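PDB 2Q01: uronate isomerase from Caulobacter crescentus, which catalyses the isomerisation of D-glucuronate to D-fructuronate and of D-galacturonate to D-tagaturonate in the interconversion of pentoses and glucuronate. Local coordinates for residues Asp57-Leu62 with Arg97-Val102; Val85-Gly90 with Asn322-Asp327; Gln125-Thr130 with Asp143-Ala148; Ala196-Ala201 with Ser249-His254; Met306-Gly311 with Ile357-Leu362. All blocks are in the same frame, centred on the assembly; numbering follows the deposited sequence. Where two conformers were deposited one is given.

Overall arrangement
Interactions 4 and 5 lie near the chain centre and are buried. Both use the parallel sheet of the TIM-barrel fold, where strands 249-252 and 305-308 are neighbours, and Asp251 of interaction 4 meets His309 of interaction 5. Backbone hydrogen bonds dominate in interaction 5, while interaction 4 adds a salt-bridge network. Interactions 1 and 3 sit farther out among helices. Helix 138-149, one side of interaction 3, also packs on interaction 1. The two touch through Ala58 and Ile145 and the Arg97-Asp143 salt bridge; their contacts are mainly apolar and aromatic. Interaction 1 is buried, interaction 3 partly so. Interaction 2 is a surface contact between loop and helix end, held by polar groups around one carbonyl.

Interaction 1: Asp57-Leu62 with Arg97-Val102; sequences DATDLL and REAWRV
This is helix-helix packing in the helical region outside the barrel strands. The short helix at 58-62 meets helix 97-102 with axes 9.4 Å apart and at 60°. Trp100 carries most of the contact. Its CG is anti to the backbone N (chi1 -175°), which sends the indole out toward 57-62. Ala58 CB sits over one face of the indole, offset toward the rim, in a CH-pi contact 4.0 Å from the centroid of the six-membered ring of Trp100. Leu62 has CG beside its backbone N and crosses the indole obliquely, bringing CD1 to 3.9 Å from Trp100 CH2. Thr59 runs past Trp100 in the opposite direction. Its OG1 lies 3.6 Å from Trp100 CB, but its hydrogen bond goes to the carbonyl O of Pro96, just before 97-102. Phe142 and Ile145 of helix 138-149 also pack on Ala58. With OG1 beside the backbone N (chi1 -62°), the methyl CG2 of Thr59 is anti to that N and touches Ala99 CB at 3.9 Å.

Interaction 2: Val85-Gly90 with Asn322-Asp327; sequences VRSKAG and NSHGRD
The C-terminal end of helix 318-323 meets the loop 85-90 at the protein surface. Gly325, with positive phi, is the residue that takes the chain out of the helix. Ser323 O accepts two hydrogen bonds from the loop. Lys88 N gives one at 3.1 Å, in the carbonyl plane and on a lone pair. Ser87 OG gives the other, also 3.1 Å from Ser323 O, but from above that plane. Ser87 OG is anti to its backbone N, and this places it over the centre of one face of the His324 ring. The ring edge is polar too: ND1 pairs with Ser323 OG at 2.8 Å. A water joins His324 NE2 to Val85 O. The extended Lys88 chain passes the helix end, with CD 3.7 Å from Asn322 O. An alanine at Ser87 would probably weaken the hold on the helix end, since Ser323 O would lose its hydroxyl donor. The contact thus satisfies a helix-end carbonyl with donors from a distant loop.

Interaction 3: Gln125-Thr130 with Asp143-Ala148; sequences QVFGFT and DRITAA
Segment 125-130 leaves helix 114-126 through Gly128, which has positive phi, and comes closest to helix 143-148 at Phe127 and Ile145, with CA atoms 7.2 Å apart. Ile145 is the central side chain and is held between two aromatic rings. Its CG1 is beside the backbone N (chi1 -72°) and stands over the centre of the Phe127 ring, 3.9 Å from the centroid and almost on the normal. This is a CH-pi contact. Its CG2 meets the rim of the same ring, 3.7 Å from Phe127 CZ. Ala148 CB lies near the plane of that ring, at its edge, 4.1 Å from Phe127 CE2. Phe129 approaches differently. It turns an edge to Ile145, with CE1 3.7 Å from CG1. Both rings cross the isoleucine at about a right angle.

The far side of Phe129 meets Arg144 tip to tip. The arginine bends at chi2 and chi3, so NH1 comes to 3.4 Å from Phe129 CD2. The planes of ring and guanidinium are 62° apart, and Phe129 CE2 lies over a guanidinium face. Tyr141 stacks on Phe129, and Ala58 and Leu62 of helix 58-63 pack on Ile145. The whole is mainly apolar and aromatic packing of a helix against the chain that follows another helix, with the exposed Arg144 at its rim, in the helical region outside the barrel strands.

Interaction 4: Ala196-Ala201 with Ser249-His254; sequences AYRPDA and SSDHGH
At one edge of the TIM-barrel's 249-252 strand, loop 196-201 runs alongside and forms a single beta bridge, Tyr197 with Ser250. Tyr197 N donates to Ser249 O at 3.1 Å, nearly straight and on a lone pair. Asp251 N returns a bond to Tyr197 O at 2.7 Å, from above the carbonyl plane.

Arg198 can be followed outward. Its CB is near Asp251 O. Arg198 CG, anti to the backbone N (chi1 -162°), comes to 3.4 Å from the same Asp251 O. The chain stays extended to NE, which makes a salt bridge with Asp200 OD2; the hydrogen bond within it is weak. CZ then lies by Asp251, and Arg198 NH1 forms the second salt bridge, 2.8 Å from Asp251 OD2. Guanidinium and carboxylate planes are almost perpendicular there. NH2 ends near Gly253 CA, where a side chain on the glycine would clash with it. The two acids are thus joined through one arginine, which probably offsets their like charges.

Asp251 has a further partner: OD1 is hydrogen-bonded to His309 ND1, just beyond the end of neighbouring strand 305-308. Pro199 crosses His252 obliquely, its CG 3.7 Å from His252 CE1. A water links Asp200 OD1, His252 ND1 and His254 NE2. Asp200 OD2 also takes Gly253 N on its syn lone pair, at 2.9 Å.

Interaction 5: Met306-Gly311 with Ile357-Leu362; sequences MQIHPG and IILFTL
Met306 lies in strand 305-308; the segments 306-308 and 357-359 run parallel at 4.7 Å between axes. Met306 O accepts from Ile358 N at 2.8 Å. Gln307 projects from the face opposite Met306 and Ile308. Its extended chain runs beside Phe360, with Gln307 NE2 3.8 Å from Phe360 CE1, while OE1 bonds to Ser249 OG. Ile308 takes part twice through its backbone: N donates to Ile358 O, and O accepts from Phe360 N at 3.0 Å, nearly along the C=O axis. Its CD1 packs against Ile357 CG2 and Leu359 CD2.

His309 stacks face to face on Phe360, centroids 4.0 Å apart and planes at 26°. NE2 sits over the centre of the phenyl ring, while ND1 is held by Asp251. An alanine at Phe360 would probably leave His309 less firmly positioned, since the stacked face would be gone. Pro310 CD rests 3.3 Å from Phe360 O. A water joins Pro310 O to Leu362 N where the two chains have moved apart beyond the strands. Gly311 O ends the run near Leu362 CD2. Adjacent parallel strands of this kind build the TIM barrel, and in the metallo-dependent hydrolase superfamily the active site lies at the strands' C-terminal ends.

Interaction 1: Asp57-Leu62 with Arg97-Val102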
# COMPACT_ATOMS: atom_id res chain seq x y z
N ASP B 57 -8.74 -13.50 38.30
CA ASP B 57 -7.72 -14.40 37.75
C ASP B 57 -6.76 -13.70 36.82
O ASP B 57 -7.04 -12.62 36.32
CB ASP B 57 -8.39 -15.54 36.96
CG ASP B 57 -9.18 -16.49 37.84
OD1 ASP B 57 -8.84 -16.65 39.03
OD2 ASP B 57 -10.15 -17.10 37.32
N ALA B 58 -5.62 -14.34 36.56
CA ALA B 58 -4.73 -13.96 35.48
C ALA B 58 -5.41 -14.24 34.14
O ALA B 58 -5.22 -13.52 33.17
CB ALA B 58 -3.43 -14.73 35.57
N THR B 59 -6.21 -15.31 34.11
CA THR B 59 -6.97 -15.70 32.93
C THR B 59 -8.13 -14.73 32.66
O THR B 59 -8.29 -14.25 31.54
CB THR B 59 -7.47 -17.15 33.07
OG1 THR B 59 -6.33 -18.01 33.17
CG2 THR B 59 -8.32 -17.57 31.88
N ASP B 60 -8.92 -14.43 33.70
CA ASP B 60 -10.07 -13.54 33.57
C ASP B 60 -9.73 -12.09 33.23
O ASP B 60 -10.57 -11.36 32.71
CB ASP B 60 -10.95 -13.60 34.82
CG ASP B 60 -12.16 -14.49 34.63
OD1 ASP B 60 -13.29 -13.98 34.76
OD2 ASP B 60 -11.98 -15.69 34.32
N LEU B 61 -8.51 -11.67 33.53
CA LEU B 61 -8.08 -10.30 33.31
C LEU B 61 -7.31 -10.14 32.00
O LEU B 61 -7.52 -9.16 31.26
CB LEU B 61 -7.24 -9.82 34.50
CG LEU B 61 -6.60 -8.43 34.47
CD1 LEU B 61 -7.63 -7.33 34.64
CD2 LEU B 61 -5.54 -8.32 35.55
N LEU B 62 -6.44 -11.09 31.70
CA LEU B 62 -5.52 -10.96 30.58
C LEU B 62 -5.87 -11.84 29.38
O LEU B 62 -5.78 -11.39 28.24
CB LEU B 62 -4.07 -11.24 31.02
CG LEU B 62 -3.45 -10.31 32.07
CD1 LEU B 62 -2.31 -11.01 32.78
CD2 LEU B 62 -2.98 -9.00 31.46
N ARG B 97 -6.37 -22.03 35.83
CA ARG B 97 -4.95 -22.34 35.86
C ARG B 97 -4.53 -23.09 34.61
O ARG B 97 -3.48 -22.81 34.03
CB ARG B 97 -4.62 -23.16 37.11
CG ARG B 97 -3.16 -23.12 37.53
CD ARG B 97 -2.94 -24.02 38.72
NE ARG B 97 -1.96 -23.47 39.65
CZ ARG B 97 -2.26 -22.73 40.71
NH1 ARG B 97 -1.30 -22.26 41.49
NH2 ARG B 97 -3.53 -22.46 41.00
N GLU B 98 -5.36 -24.04 34.18
CA GLU B 98 -5.10 -24.82 32.97
C GLU B 98 -5.24 -23.99 31.70
O GLU B 98 -4.50 -24.20 30.74
CB GLU B 98 -5.98 -26.07 32.90
CG GLU B 98 -5.50 -27.24 33.76
CD GLU B 98 -4.11 -27.76 33.38
OE1 GLU B 98 -3.35 -28.14 34.30
OE2 GLU B 98 -3.77 -27.78 32.17
N ALA B 99 -6.18 -23.05 31.70
CA ALA B 99 -6.34 -22.09 30.61
C ALA B 99 -5.07 -21.25 30.44
O ALA B 99 -4.57 -21.09 29.32
CB ALA B 99 -7.56 -21.20 30.84
N TRP B 100 -4.55 -20.75 31.56
CA TRP B 100 -3.30 -20.00 31.62
C TRP B 100 -2.10 -20.84 31.19
O TRP B 100 -1.18 -20.32 30.55
CB TRP B 100 -3.07 -19.44 33.02
CG TRP B 100 -1.86 -18.56 33.09
CD1 TRP B 100 -0.62 -18.92 33.53
CD2 TRP B 100 -1.77 -17.20 32.69
NE1 TRP B 100 0.24 -17.85 33.43
CE2 TRP B 100 -0.44 -16.78 32.92
CE3 TRP B 100 -2.69 -16.28 32.16
CZ2 TRP B 100 -0.01 -15.48 32.63
CZ3 TRP B 100 -2.26 -14.99 31.88
CH2 TRP B 100 -0.93 -14.60 32.12
N ARG B 101 -2.11 -22.12 31.55
CA ARG B 101 -1.06 -23.06 31.17
C ARG B 101 -0.94 -23.23 29.65
O ARG B 101 0.17 -23.33 29.12
CB ARG B 101 -1.33 -24.43 31.81
CG ARG B 101 -0.10 -25.23 32.18
CD ARG B 101 0.34 -24.91 33.61
NE ARG B 101 -0.71 -25.17 34.58
CZ ARG B 101 -0.88 -26.32 35.23
NH1 ARG B 101 -0.05 -27.34 35.01
NH2 ARG B 101 -1.87 -26.46 36.09
N VAL B 102 -2.09 -23.27 28.96
CA VAL B 102 -2.14 -23.42 27.50
C VAL B 102 -1.61 -22.17 26.81
O VAL B 102 -0.84 -22.26 25.85
CB VAL B 102 -3.58 -23.77 27.00
CG1 VAL B 102 -3.63 -23.83 25.48
CG2 VAL B 102 -4.04 -25.09 27.58

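Interaction 2: Val85-Gly90 with Asn322-Asp327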
# COMPACT_ATOMS: atom_id res chain seq x y z
N VAL B 85 -12.92 -18.94 27.32
CA VAL B 85 -13.55 -17.82 26.61
C VAL B 85 -15.07 -17.97 26.67
O VAL B 85 -15.61 -19.01 26.27
CB VAL B 85 -13.09 -17.73 25.12
CG1 VAL B 85 -13.74 -16.55 24.42
CG2 VAL B 85 -11.57 -17.65 25.02
N ARG B 86 -15.74 -16.93 27.16
CA ARG B 86 -17.20 -16.91 27.29
C ARG B 86 -17.91 -17.28 25.99
O ARG B 86 -17.74 -16.63 24.95
CB ARG B 86 -17.68 -15.54 27.80
CG ARG B 86 -19.20 -15.39 27.86
CD ARG B 86 -19.62 -14.19 28.69
NE ARG B 86 -19.56 -14.48 30.12
CZ ARG B 86 -19.89 -13.62 31.08
NH1 ARG B 86 -20.32 -12.41 30.78
NH2 ARG B 86 -19.79 -13.99 32.35
N SER B 87 -18.68 -18.36 26.07
CA SER B 87 -19.49 -18.87 24.97
C SER B 87 -20.87 -18.20 25.02
O SER B 87 -21.11 -17.33 25.85
CB SER B 87 -19.61 -20.39 25.11
OG SER B 87 -20.39 -20.96 24.08
N LYS B 88 -21.76 -18.60 24.11
CA LYS B 88 -23.16 -18.17 24.17
C LYS B 88 -23.89 -18.98 25.24
O LYS B 88 -24.94 -18.55 25.75
CB LYS B 88 -23.84 -18.32 22.81
CG LYS B 88 -24.88 -17.25 22.52
CD LYS B 88 -25.07 -17.08 21.02
CE LYS B 88 -25.90 -15.85 20.70
NZ LYS B 88 -25.91 -15.55 19.25
N ALA B 89 -23.33 -20.14 25.57
CA ALA B 89 -23.80 -21.00 26.66
C ALA B 89 -23.12 -20.68 28.00
O ALA B 89 -23.36 -21.36 29.00
CB ALA B 89 -23.61 -22.47 26.28
N GLY B 90 -22.27 -19.65 28.02
CA GLY B 90 -21.65 -19.17 29.25
C GLY B 90 -20.17 -19.46 29.40
O GLY B 90 -19.51 -19.91 28.45
N ASN B 322 -22.50 -18.43 15.70
CA ASN B 322 -23.56 -19.28 16.25
C ASN B 322 -23.24 -19.77 17.66
O ASN B 322 -24.07 -19.66 18.56
CB ASN B 322 -23.86 -20.46 15.32
CG ASN B 322 -24.46 -20.04 13.98
OD1 ASN B 322 -25.19 -19.05 13.89
ND2 ASN B 322 -24.16 -20.80 12.94
N SER B 323 -22.02 -20.30 17.84
CA SER B 323 -21.62 -20.91 19.11
C SER B 323 -21.20 -19.91 20.20
O SER B 323 -21.54 -20.10 21.36
CB SER B 323 -20.52 -21.95 18.90
OG SER B 323 -19.34 -21.36 18.39
N HIS B 324 -20.47 -18.87 19.81
CA HIS B 324 -19.90 -17.92 20.78
C HIS B 324 -20.45 -16.50 20.69
O HIS B 324 -20.62 -15.84 21.71
CB HIS B 324 -18.37 -17.89 20.66
CG HIS B 324 -17.71 -19.13 21.17
ND1 HIS B 324 -17.73 -20.33 20.49
CD2 HIS B 324 -16.99 -19.36 22.30
CE1 HIS B 324 -17.06 -21.24 21.17
NE2 HIS B 324 -16.60 -20.68 22.28
N GLY B 325 -20.71 -16.03 19.47
CA GLY B 325 -21.31 -14.71 19.29
C GLY B 325 -20.38 -13.65 18.74
O GLY B 325 -19.42 -13.97 18.02
N ARG B 326 -20.65 -12.40 19.10
CA ARG B 326 -19.88 -11.25 18.61
C ARG B 326 -18.54 -11.06 19.33
O ARG B 326 -18.32 -11.62 20.41
CB ARG B 326 -20.73 -9.98 18.70
CG ARG B 326 -21.47 -9.65 17.41
CD ARG B 326 -22.06 -8.25 17.47
NE ARG B 326 -21.90 -7.52 16.22
CZ ARG B 326 -22.77 -7.52 15.21
NH1 ARG B 326 -22.53 -6.81 14.12
NH2 ARG B 326 -23.89 -8.24 15.29
N ASP B 327 -17.67 -10.27 18.70
CA ASP B 327 -16.34 -9.87 19.23
C ASP B 327 -15.42 -11.02 19.64
O ASP B 327 -14.75 -10.95 20.67
CB ASP B 327 -16.50 -8.86 20.38
CG ASP B 327 -17.01 -7.51 19.92
OD1 ASP B 327 -18.00 -7.02 20.50
OD2 ASP B 327 -16.41 -6.93 18.98
O HOH W 1 -15.46 -21.13 24.75

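Interaction 3: Gln125-Thr130 with Asp143-Ala148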
# COMPACT_ATOMS: atom_id res chain seq x y z
N GLN B 125 6.56 -4.11 34.23
CA GLN B 125 6.30 -2.80 34.85
C GLN B 125 5.14 -2.80 35.84
O GLN B 125 5.20 -2.11 36.86
CB GLN B 125 6.07 -1.71 33.79
CG GLN B 125 7.13 -1.63 32.69
CD GLN B 125 8.47 -1.17 33.21
OE1 GLN B 125 9.49 -1.82 32.97
NE2 GLN B 125 8.48 -0.05 33.92
N VAL B 126 4.08 -3.55 35.55
CA VAL B 126 2.90 -3.55 36.42
C VAL B 126 3.05 -4.59 37.54
O VAL B 126 2.73 -4.30 38.69
CB VAL B 126 1.56 -3.73 35.62
CG1 VAL B 126 0.35 -3.59 36.52
CG2 VAL B 126 1.48 -2.73 34.48
N PHE B 127 3.56 -5.77 37.21
CA PHE B 127 3.70 -6.84 38.19
C PHE B 127 5.12 -7.05 38.72
O PHE B 127 5.29 -7.63 39.79
CB PHE B 127 3.18 -8.16 37.63
CG PHE B 127 1.71 -8.18 37.42
CD1 PHE B 127 1.18 -8.23 36.13
CD2 PHE B 127 0.83 -8.14 38.50
CE1 PHE B 127 -0.19 -8.25 35.93
CE2 PHE B 127 -0.54 -8.16 38.30
CZ PHE B 127 -1.05 -8.21 37.02
N GLY B 128 6.11 -6.59 37.98
CA GLY B 128 7.50 -6.70 38.40
C GLY B 128 8.07 -8.11 38.29
O GLY B 128 8.85 -8.53 39.14
N PHE B 129 7.66 -8.84 37.25
CA PHE B 129 8.24 -10.14 36.94
C PHE B 129 9.66 -9.99 36.41
O PHE B 129 9.99 -8.98 35.80
CB PHE B 129 7.38 -10.90 35.91
CG PHE B 129 6.20 -11.59 36.51
CD1 PHE B 129 4.93 -11.03 36.41
CD2 PHE B 129 6.34 -12.81 37.16
CE1 PHE B 129 3.82 -11.66 36.96
CE2 PHE B 129 5.23 -13.45 37.71
CZ PHE B 129 3.97 -12.87 37.61
N THR B 130 10.48 -11.01 36.66
CA THR B 130 11.88 -10.96 36.27
C THR B 130 12.27 -12.08 35.30
O THR B 130 13.33 -12.02 34.67
CB THR B 130 12.82 -10.92 37.51
OG1 THR B 130 14.18 -10.83 37.08
CG2 THR B 130 12.66 -12.17 38.38
N ASP B 143 -0.46 -17.66 39.93
CA ASP B 143 -0.81 -17.37 41.32
C ASP B 143 -0.15 -16.11 41.90
O ASP B 143 -0.65 -15.56 42.88
CB ASP B 143 -0.64 -18.59 42.24
CG ASP B 143 0.67 -19.33 42.00
OD1 ASP B 143 0.63 -20.58 41.95
OD2 ASP B 143 1.72 -18.68 41.86
N ARG B 144 0.94 -15.65 41.29
CA ARG B 144 1.53 -14.37 41.69
C ARG B 144 0.74 -13.16 41.17
O ARG B 144 0.69 -12.13 41.84
CB ARG B 144 3.00 -14.26 41.29
CG ARG B 144 3.95 -14.95 42.25
CD ARG B 144 5.18 -14.10 42.52
NE ARG B 144 6.17 -14.16 41.44
CZ ARG B 144 7.01 -13.18 41.14
NH1 ARG B 144 7.88 -13.33 40.15
NH2 ARG B 144 6.99 -12.04 41.82
N ILE B 145 0.13 -13.30 39.99
CA ILE B 145 -0.79 -12.29 39.46
C ILE B 145 -2.10 -12.32 40.26
O ILE B 145 -2.59 -11.28 40.69
CB ILE B 145 -1.07 -12.50 37.95
CG1 ILE B 145 0.16 -12.13 37.11
CG2 ILE B 145 -2.27 -11.67 37.49
CD1 ILE B 145 0.11 -12.64 35.66
N THR B 146 -2.63 -13.52 40.47
CA THR B 146 -3.85 -13.74 41.24
C THR B 146 -3.75 -13.20 42.67
O THR B 146 -4.66 -12.51 43.14
CB THR B 146 -4.22 -15.24 41.25
OG1 THR B 146 -4.26 -15.73 39.91
CG2 THR B 146 -5.58 -15.48 41.91
N ALA B 147 -2.62 -13.48 43.33
CA ALA B 147 -2.35 -12.95 44.68
C ALA B 147 -2.27 -11.43 44.69
O ALA B 147 -2.77 -10.79 45.63
CB ALA B 147 -1.07 -13.54 45.25
N ALA B 148 -1.66 -10.87 43.65
CA ALA B 148 -1.55 -9.42 43.48
C ALA B 148 -2.91 -8.75 43.26
O ALA B 148 -3.13 -7.64 43.73
CB ALA B 148 -0.60 -9.08 42.32

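Interaction 4: Ala196-Ala201 with Ser249-His254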
# COMPACT_ATOMS: atom_id res chain seq x y z
N ALA B 196 -19.01 7.57 25.53
CA ALA B 196 -19.10 7.95 24.12
C ALA B 196 -20.39 7.37 23.54
O ALA B 196 -20.79 6.26 23.90
CB ALA B 196 -17.90 7.45 23.35
N TYR B 197 -21.03 8.14 22.66
CA TYR B 197 -22.32 7.77 22.08
C TYR B 197 -22.17 6.89 20.84
O TYR B 197 -21.73 7.35 19.79
CB TYR B 197 -23.09 9.05 21.71
CG TYR B 197 -24.54 8.85 21.32
CD1 TYR B 197 -25.52 8.68 22.29
CD2 TYR B 197 -24.93 8.89 19.98
CE1 TYR B 197 -26.84 8.52 21.95
CE2 TYR B 197 -26.27 8.73 19.63
CZ TYR B 197 -27.22 8.55 20.63
OH TYR B 197 -28.54 8.39 20.32
N ARG B 198 -22.56 5.62 20.95
CA ARG B 198 -22.43 4.67 19.84
C ARG B 198 -23.78 4.09 19.43
O ARG B 198 -24.16 3.02 19.91
CB ARG B 198 -21.46 3.55 20.20
CG ARG B 198 -20.93 2.78 19.00
CD ARG B 198 -20.52 1.38 19.39
NE ARG B 198 -19.97 0.66 18.24
CZ ARG B 198 -18.67 0.52 17.98
NH1 ARG B 198 -17.75 1.06 18.79
NH2 ARG B 198 -18.28 -0.15 16.91
N PRO B 199 -24.50 4.77 18.51
CA PRO B 199 -25.88 4.40 18.17
C PRO B 199 -26.05 3.22 17.20
O PRO B 199 -27.17 2.96 16.77
CB PRO B 199 -26.43 5.69 17.55
CG PRO B 199 -25.25 6.35 16.95
CD PRO B 199 -24.05 5.96 17.76
N ASP B 200 -24.96 2.51 16.91
CA ASP B 200 -24.91 1.44 15.90
C ASP B 200 -26.04 0.42 15.91
O ASP B 200 -26.51 0.01 14.85
CB ASP B 200 -23.58 0.68 16.01
CG ASP B 200 -22.38 1.51 15.57
OD1 ASP B 200 -22.56 2.69 15.19
OD2 ASP B 200 -21.26 0.97 15.61
N ALA B 201 -26.47 0.01 17.11
CA ALA B 201 -27.50 -1.02 17.24
C ALA B 201 -28.92 -0.55 16.88
O ALA B 201 -29.76 -1.37 16.52
CB ALA B 201 -27.46 -1.62 18.64
N SER B 249 -17.84 12.95 22.58
CA SER B 249 -17.73 12.28 21.29
C SER B 249 -18.85 11.29 20.99
O SER B 249 -19.54 10.80 21.89
CB SER B 249 -16.37 11.59 21.17
OG SER B 249 -16.15 11.14 19.85
N SER B 250 -19.04 11.02 19.70
CA SER B 250 -19.92 9.95 19.26
C SER B 250 -19.09 8.99 18.40
O SER B 250 -18.02 9.35 17.91
CB SER B 250 -21.14 10.49 18.51
OG SER B 250 -20.88 10.64 17.13
N ASP B 251 -19.57 7.76 18.24
CA ASP B 251 -18.80 6.73 17.52
C ASP B 251 -19.70 5.90 16.59
O ASP B 251 -20.80 5.51 16.98
CB ASP B 251 -18.06 5.83 18.51
CG ASP B 251 -17.16 4.82 17.82
OD1 ASP B 251 -16.62 5.13 16.74
OD2 ASP B 251 -16.99 3.70 18.37
N HIS B 252 -19.22 5.64 15.38
CA HIS B 252 -20.01 4.97 14.34
C HIS B 252 -19.22 3.89 13.62
O HIS B 252 -18.38 4.18 12.77
CB HIS B 252 -20.56 6.00 13.35
CG HIS B 252 -21.18 7.19 14.03
ND1 HIS B 252 -22.48 7.17 14.49
CD2 HIS B 252 -20.66 8.38 14.39
CE1 HIS B 252 -22.74 8.33 15.08
NE2 HIS B 252 -21.66 9.08 15.03
N GLY B 253 -19.50 2.63 13.96
CA GLY B 253 -18.86 1.48 13.32
C GLY B 253 -19.74 0.86 12.25
O GLY B 253 -20.36 -0.18 12.47
N HIS B 254 -19.79 1.51 11.10
CA HIS B 254 -20.59 1.06 9.98
C HIS B 254 -19.73 0.20 9.06
O HIS B 254 -18.51 0.28 9.13
CB HIS B 254 -21.15 2.27 9.21
CG HIS B 254 -22.17 3.05 9.96
ND1 HIS B 254 -22.75 4.19 9.45
CD2 HIS B 254 -22.72 2.87 11.19
CE1 HIS B 254 -23.62 4.68 10.32
NE2 HIS B 254 -23.62 3.90 11.39
O HOH W 2 -15.98 1.13 16.27
O HOH W 3 -24.01 4.82 13.83

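Interaction 5: Met306-Gly311 with Ile357-Leu362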
# COMPACT_ATOMS: atom_id res chain seq x y z
N MET B 306 -17.60 13.66 16.11
CA MET B 306 -18.10 12.47 15.45
C MET B 306 -16.97 11.58 14.94
O MET B 306 -16.24 11.96 14.04
CB MET B 306 -19.00 12.91 14.30
CG MET B 306 -19.96 11.89 13.81
SD MET B 306 -21.01 12.70 12.61
CE MET B 306 -20.82 11.54 11.27
N GLN B 307 -16.84 10.39 15.51
CA GLN B 307 -15.84 9.44 15.03
C GLN B 307 -16.43 8.40 14.09
O GLN B 307 -17.36 7.68 14.45
CB GLN B 307 -15.16 8.72 16.20
CG GLN B 307 -14.62 9.63 17.28
CD GLN B 307 -14.11 8.84 18.48
OE1 GLN B 307 -14.85 8.61 19.43
NE2 GLN B 307 -12.86 8.41 18.42
N ILE B 308 -15.88 8.31 12.88
CA ILE B 308 -16.29 7.26 11.95
C ILE B 308 -15.23 6.16 11.89
O ILE B 308 -14.08 6.39 11.51
CB ILE B 308 -16.63 7.84 10.56
CG1 ILE B 308 -17.71 8.92 10.69
CG2 ILE B 308 -17.10 6.72 9.61
CD1 ILE B 308 -17.90 9.77 9.44
N HIS B 309 -15.65 4.95 12.28
CA HIS B 309 -14.84 3.73 12.27
C HIS B 309 -15.37 2.73 11.24
O HIS B 309 -16.00 1.74 11.62
CB HIS B 309 -14.90 3.06 13.64
CG HIS B 309 -13.98 3.66 14.66
ND1 HIS B 309 -14.41 4.54 15.62
CD2 HIS B 309 -12.66 3.47 14.89
CE1 HIS B 309 -13.39 4.89 16.39
NE2 HIS B 309 -12.32 4.24 15.97
N PRO B 310 -15.14 2.96 9.93
CA PRO B 310 -15.76 2.05 8.98
C PRO B 310 -14.88 0.90 8.50
O PRO B 310 -13.66 0.91 8.70
CB PRO B 310 -16.09 2.98 7.81
CG PRO B 310 -14.98 4.02 7.85
CD PRO B 310 -14.38 4.01 9.23
N GLY B 311 -15.51 -0.09 7.87
CA GLY B 311 -14.80 -1.04 7.02
C GLY B 311 -14.48 -2.39 7.63
O GLY B 311 -13.57 -3.08 7.16
N ILE B 357 -15.38 16.09 12.65
CA ILE B 357 -15.39 14.67 12.31
C ILE B 357 -13.96 14.08 12.37
O ILE B 357 -13.01 14.70 11.90
CB ILE B 357 -16.03 14.42 10.91
CG1 ILE B 357 -17.43 15.06 10.83
CG2 ILE B 357 -16.14 12.93 10.59
CD1 ILE B 357 -18.10 14.92 9.49
N ILE B 358 -13.82 12.90 12.96
CA ILE B 358 -12.54 12.20 13.00
C ILE B 358 -12.65 10.88 12.24
O ILE B 358 -13.44 10.02 12.61
CB ILE B 358 -12.06 11.94 14.45
CG1 ILE B 358 -12.04 13.24 15.26
CG2 ILE B 358 -10.66 11.31 14.45
CD1 ILE B 358 -11.71 13.06 16.72
N LEU B 359 -11.86 10.74 11.18
CA LEU B 359 -11.91 9.56 10.31
C LEU B 359 -10.85 8.52 10.67
O LEU B 359 -9.67 8.85 10.88
CB LEU B 359 -11.73 9.96 8.85
CG LEU B 359 -12.71 10.92 8.19
CD1 LEU B 359 -12.15 11.32 6.84
CD2 LEU B 359 -14.11 10.30 8.06
N PHE B 360 -11.28 7.27 10.71
CA PHE B 360 -10.41 6.14 10.99
C PHE B 360 -10.47 5.22 9.79
O PHE B 360 -11.36 5.35 8.95
CB PHE B 360 -10.91 5.39 12.22
CG PHE B 360 -10.59 6.07 13.51
CD1 PHE B 360 -11.35 7.15 13.96
CD2 PHE B 360 -9.54 5.63 14.30
CE1 PHE B 360 -11.05 7.78 15.15
CE2 PHE B 360 -9.25 6.25 15.50
CZ PHE B 360 -10.01 7.33 15.93
N THR B 361 -9.53 4.29 9.70
CA THR B 361 -9.53 3.30 8.63
C THR B 361 -8.94 1.96 9.08
O THR B 361 -8.16 1.89 10.02
CB THR B 361 -8.82 3.84 7.36
OG1 THR B 361 -9.36 3.19 6.20
CG2 THR B 361 -7.32 3.61 7.41
N LEU B 362 -9.35 0.91 8.39
CA LEU B 362 -8.77 -0.42 8.51
C LEU B 362 -8.02 -0.73 7.22
O LEU B 362 -7.35 -1.76 7.09
CB LEU B 362 -9.89 -1.44 8.73
CG LEU B 362 -10.03 -2.18 10.07
CD1 LEU B 362 -9.25 -1.54 11.18
CD2 LEU B 362 -11.50 -2.37 10.45
O HOH W 4 -11.69 0.92 6.80